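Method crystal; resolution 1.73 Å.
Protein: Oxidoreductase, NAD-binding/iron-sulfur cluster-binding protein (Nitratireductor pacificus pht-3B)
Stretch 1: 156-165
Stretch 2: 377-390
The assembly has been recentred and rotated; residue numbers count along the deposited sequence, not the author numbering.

Stretch 1 (156-165) AGEAGAEWIR
Stretch 2 (377-390) GRNAEAIKALGYYL

Stretch 2 is a continuous helix through 377-389, phi/psi near -64/-42, with i to i+4 bonds such as A382 N to R378 O (2.9 Å). Stretch 1 approaches it as a loop, forms a type II turn from E158 to A161 closed by A161 N to E158 O (3.2 Å), and enters a short helix, 161-164, with G160 at the N-cap. The register is fixed by G160 CA and A382 CA, 4.3 Å apart. G160 sits at phi/psi 82/3, which favours glycine; an ideal CB would lie 3.1 Å from A382 CB. A159 (-60/134) points its CB toward the helix, 3.2 Å from R378 O and 4.0 Å from A382 CB.

R378 leaves its helix sideways (chi1 m, chi2 -91°, chi3 m, chi4 180°), and this path brings its guanidinium to the loop. R378 NH1 and R378 NH2 both donate to G157 O, at 3.2 and 3.1 Å with angles of 145° and 154°; the acceptor lies near the guanidinium plane, as hydrogen bonding requires. A159 N lies over one face, 3.4 Å from R378 NH2, but both are donors and do not bond. A159 N instead donates to water 2 (2.9 Å), which donates to E381 OE2 (2.7 Å); E381 is m, t, with chi3 158°.

Beyond the turn the contact is apolar. W163 (chi1 m, chi2 -1°) lays its six-membered ring against A382 CB, 3.7 Å from the centroid and 25° off the normal, a CH-pi contact. I383 (m, m) points away at CB, yet its CD1 returns to the ring edge, 3.9 Å from W163 CZ3. L386 (t, p) places CD2 3.9 Å from W163 CE3 and CD1 4.0 Å from I164 CG1. I164 (m, t) sets CG2 over the Y389 ring (chi1 t, chi2 67°), 3.6 Å from its centroid and 10° off the normal.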

# COMPACT_ATOMS: atom_id res chain seq x y z
N ALA A 156 19.45 -4.50 20.92
CA ALA A 156 19.84 -5.70 21.67
C ALA A 156 18.85 -6.02 22.80
O ALA A 156 18.45 -5.14 23.57
CB ALA A 156 21.23 -5.50 22.27
N GLY A 157 18.42 -7.27 22.85
CA GLY A 157 17.52 -7.65 23.91
C GLY A 157 16.05 -7.36 23.64
O GLY A 157 15.22 -7.80 24.41
N GLU A 158 15.72 -6.65 22.53
CA GLU A 158 14.33 -6.47 22.16
C GLU A 158 13.82 -7.73 21.49
O GLU A 158 14.55 -8.48 20.87
CB GLU A 158 14.13 -5.25 21.25
CG GLU A 158 14.52 -3.92 21.84
CD GLU A 158 13.88 -2.72 21.08
OE1 GLU A 158 14.10 -2.58 19.82
OE2 GLU A 158 13.22 -1.87 21.78
N ALA A 159 12.52 -7.93 21.60
CA ALA A 159 11.89 -9.08 20.99
C ALA A 159 12.13 -9.03 19.45
O ALA A 159 12.01 -7.97 18.80
CB ALA A 159 10.42 -9.12 21.32
N GLY A 160 12.52 -10.18 18.91
CA GLY A 160 12.80 -10.33 17.48
C GLY A 160 14.15 -9.87 16.97
O GLY A 160 14.41 -10.00 15.75
N ALA A 161 15.03 -9.41 17.85
CA ALA A 161 16.35 -9.03 17.40
C ALA A 161 17.09 -10.18 16.64
O ALA A 161 17.69 -9.96 15.56
CB ALA A 161 17.15 -8.46 18.55
N GLU A 162 17.00 -11.40 17.17
CA GLU A 162 17.58 -12.60 16.53
C GLU A 162 16.94 -12.92 15.19
O GLU A 162 17.59 -13.51 14.30
CB GLU A 162 17.40 -13.86 17.48
N TRP A 163 15.67 -12.56 15.00
CA TRP A 163 15.03 -12.80 13.71
C TRP A 163 15.61 -11.93 12.59
O TRP A 163 15.61 -12.30 11.44
CB TRP A 163 13.55 -12.52 13.78
CG TRP A 163 12.75 -13.33 14.77
CD1 TRP A 163 13.21 -14.32 15.59
CD2 TRP A 163 11.34 -13.25 14.98
NE1 TRP A 163 12.18 -14.83 16.32
CE2 TRP A 163 11.02 -14.19 15.97
CE3 TRP A 163 10.33 -12.41 14.50
CZ2 TRP A 163 9.72 -14.32 16.49
CZ3 TRP A 163 9.01 -12.58 14.96
CH2 TRP A 163 8.72 -13.55 15.94
N ILE A 164 16.12 -10.76 12.95
CA ILE A 164 16.39 -9.68 12.00
C ILE A 164 17.87 -9.40 11.82
O ILE A 164 18.29 -9.05 10.72
CB ILE A 164 15.64 -8.39 12.48
CG1 ILE A 164 14.16 -8.55 12.22
CG2 ILE A 164 16.14 -7.12 11.82
CD1 ILE A 164 13.29 -7.63 13.05
N ARG A 165 18.64 -9.58 12.88
CA ARG A 165 20.09 -9.27 12.85
C ARG A 165 20.83 -9.97 11.73
O ARG A 165 20.62 -11.15 11.51
CB ARG A 165 20.74 -9.61 14.20
CG ARG A 165 22.08 -8.91 14.38
CD ARG A 165 22.24 -8.42 15.81
NE ARG A 165 21.33 -7.29 16.14
CZ ARG A 165 20.95 -6.93 17.39
NH1 ARG A 165 21.42 -7.59 18.49
NH2 ARG A 165 20.08 -5.90 17.54
N GLY A 377 3.28 -11.80 24.86
CA GLY A 377 3.52 -10.39 24.83
C GLY A 377 4.77 -10.02 24.03
O GLY A 377 4.76 -9.07 23.25
N ARG A 378 5.84 -10.77 24.21
CA ARG A 378 7.06 -10.56 23.45
C ARG A 378 6.92 -11.03 21.99
O ARG A 378 7.48 -10.42 21.12
CB ARG A 378 8.24 -11.30 24.10
CG ARG A 378 8.61 -10.78 25.46
CD ARG A 378 9.66 -9.71 25.42
NE ARG A 378 10.94 -10.24 24.89
CZ ARG A 378 12.06 -9.51 24.75
NH1 ARG A 378 12.09 -8.23 25.09
NH2 ARG A 378 13.14 -10.05 24.17
N ASN A 379 6.18 -12.11 21.73
CA ASN A 379 5.92 -12.60 20.39
C ASN A 379 5.16 -11.49 19.59
O ASN A 379 5.50 -11.28 18.45
CB ASN A 379 5.12 -13.88 20.36
CG ASN A 379 5.87 -15.07 20.96
OD1 ASN A 379 7.09 -14.97 21.28
ND2 ASN A 379 5.17 -16.18 21.06
N ALA A 380 4.24 -10.80 20.24
CA ALA A 380 3.56 -9.70 19.60
C ALA A 380 4.48 -8.57 19.24
O ALA A 380 4.47 -8.13 18.10
CB ALA A 380 2.42 -9.23 20.43
N GLU A 381 5.37 -8.20 20.12
CA GLU A 381 6.32 -7.16 19.85
C GLU A 381 7.32 -7.56 18.76
O GLU A 381 7.71 -6.71 17.98
CB GLU A 381 7.14 -6.81 21.12
CG GLU A 381 6.36 -6.24 22.27
CD GLU A 381 7.27 -5.94 23.51
OE1 GLU A 381 6.81 -5.10 24.31
OE2 GLU A 381 8.44 -6.51 23.64
N ALA A 382 7.73 -8.82 18.71
CA ALA A 382 8.63 -9.32 17.68
C ALA A 382 7.97 -9.25 16.29
O ALA A 382 8.56 -8.79 15.38
CB ALA A 382 9.11 -10.75 17.96
N ILE A 383 6.74 -9.67 16.20
CA ILE A 383 5.96 -9.65 14.98
C ILE A 383 5.74 -8.20 14.51
O ILE A 383 5.91 -7.91 13.35
CB ILE A 383 4.63 -10.40 15.21
CG1 ILE A 383 4.84 -11.92 15.22
CG2 ILE A 383 3.61 -10.06 14.13
CD1 ILE A 383 5.29 -12.51 13.91
N LYS A 384 5.41 -7.31 15.41
CA LYS A 384 5.31 -5.91 15.07
C LYS A 384 6.63 -5.31 14.57
O LYS A 384 6.66 -4.72 13.51
CB LYS A 384 4.73 -5.09 16.19
CG LYS A 384 3.33 -5.50 16.54
CD LYS A 384 2.77 -4.64 17.66
CE LYS A 384 1.36 -5.04 17.98
NZ LYS A 384 0.83 -4.13 19.01
N ALA A 385 7.71 -5.53 15.28
CA ALA A 385 9.02 -5.07 14.87
C ALA A 385 9.36 -5.64 13.48
O ALA A 385 9.92 -4.91 12.61
CB ALA A 385 10.08 -5.51 15.88
N LEU A 386 9.03 -6.88 13.24
CA LEU A 386 9.28 -7.52 11.99
C LEU A 386 8.52 -6.86 10.87
O LEU A 386 9.10 -6.50 9.82
CB LEU A 386 8.97 -9.00 12.08
CG LEU A 386 9.23 -9.84 10.88
CD1 LEU A 386 10.70 -9.69 10.48
CD2 LEU A 386 8.89 -11.32 11.06
N GLY A 387 7.26 -6.59 11.08
CA GLY A 387 6.46 -5.89 10.04
C GLY A 387 7.00 -4.49 9.74
O GLY A 387 7.11 -4.14 8.58
N TYR A 388 7.43 -3.74 10.76
CA TYR A 388 7.95 -2.37 10.54
C TYR A 388 9.29 -2.40 9.82
O TYR A 388 9.49 -1.70 8.83
CB TYR A 388 7.99 -1.59 11.84
CG TYR A 388 6.61 -1.34 12.40
CD1 TYR A 388 5.64 -0.62 11.66
CD2 TYR A 388 6.25 -1.76 13.65
CE1 TYR A 388 4.38 -0.42 12.16
CE2 TYR A 388 4.97 -1.53 14.18
CZ TYR A 388 4.05 -0.87 13.43
OH TYR A 388 2.77 -0.61 13.91
N TYR A 389 10.11 -3.38 10.16
CA TYR A 389 11.37 -3.60 9.48
C TYR A 389 11.22 -3.84 8.01
O TYR A 389 12.05 -3.41 7.20
CB TYR A 389 12.09 -4.83 10.12
CG TYR A 389 13.32 -5.30 9.43
CD1 TYR A 389 14.50 -4.52 9.36
CD2 TYR A 389 13.36 -6.55 8.88
CE1 TYR A 389 15.68 -5.02 8.78
CE2 TYR A 389 14.53 -7.06 8.32
CZ TYR A 389 15.68 -6.26 8.28
OH TYR A 389 16.78 -6.79 7.70
N LEU A 390 10.20 -4.59 7.64
CA LEU A 390 9.99 -4.97 6.27
C LEU A 390 9.24 -3.93 5.51
O LEU A 390 9.17 -3.98 4.28
CB LEU A 390 9.22 -6.32 6.19
CG LEU A 390 9.95 -7.56 6.73
CD1 LEU A 390 8.99 -8.71 6.89
CD2 LEU A 390 11.05 -7.91 5.74
O HOH W 1 10.64 -5.67 19.52
O HOH W 2 10.72 -5.76 22.39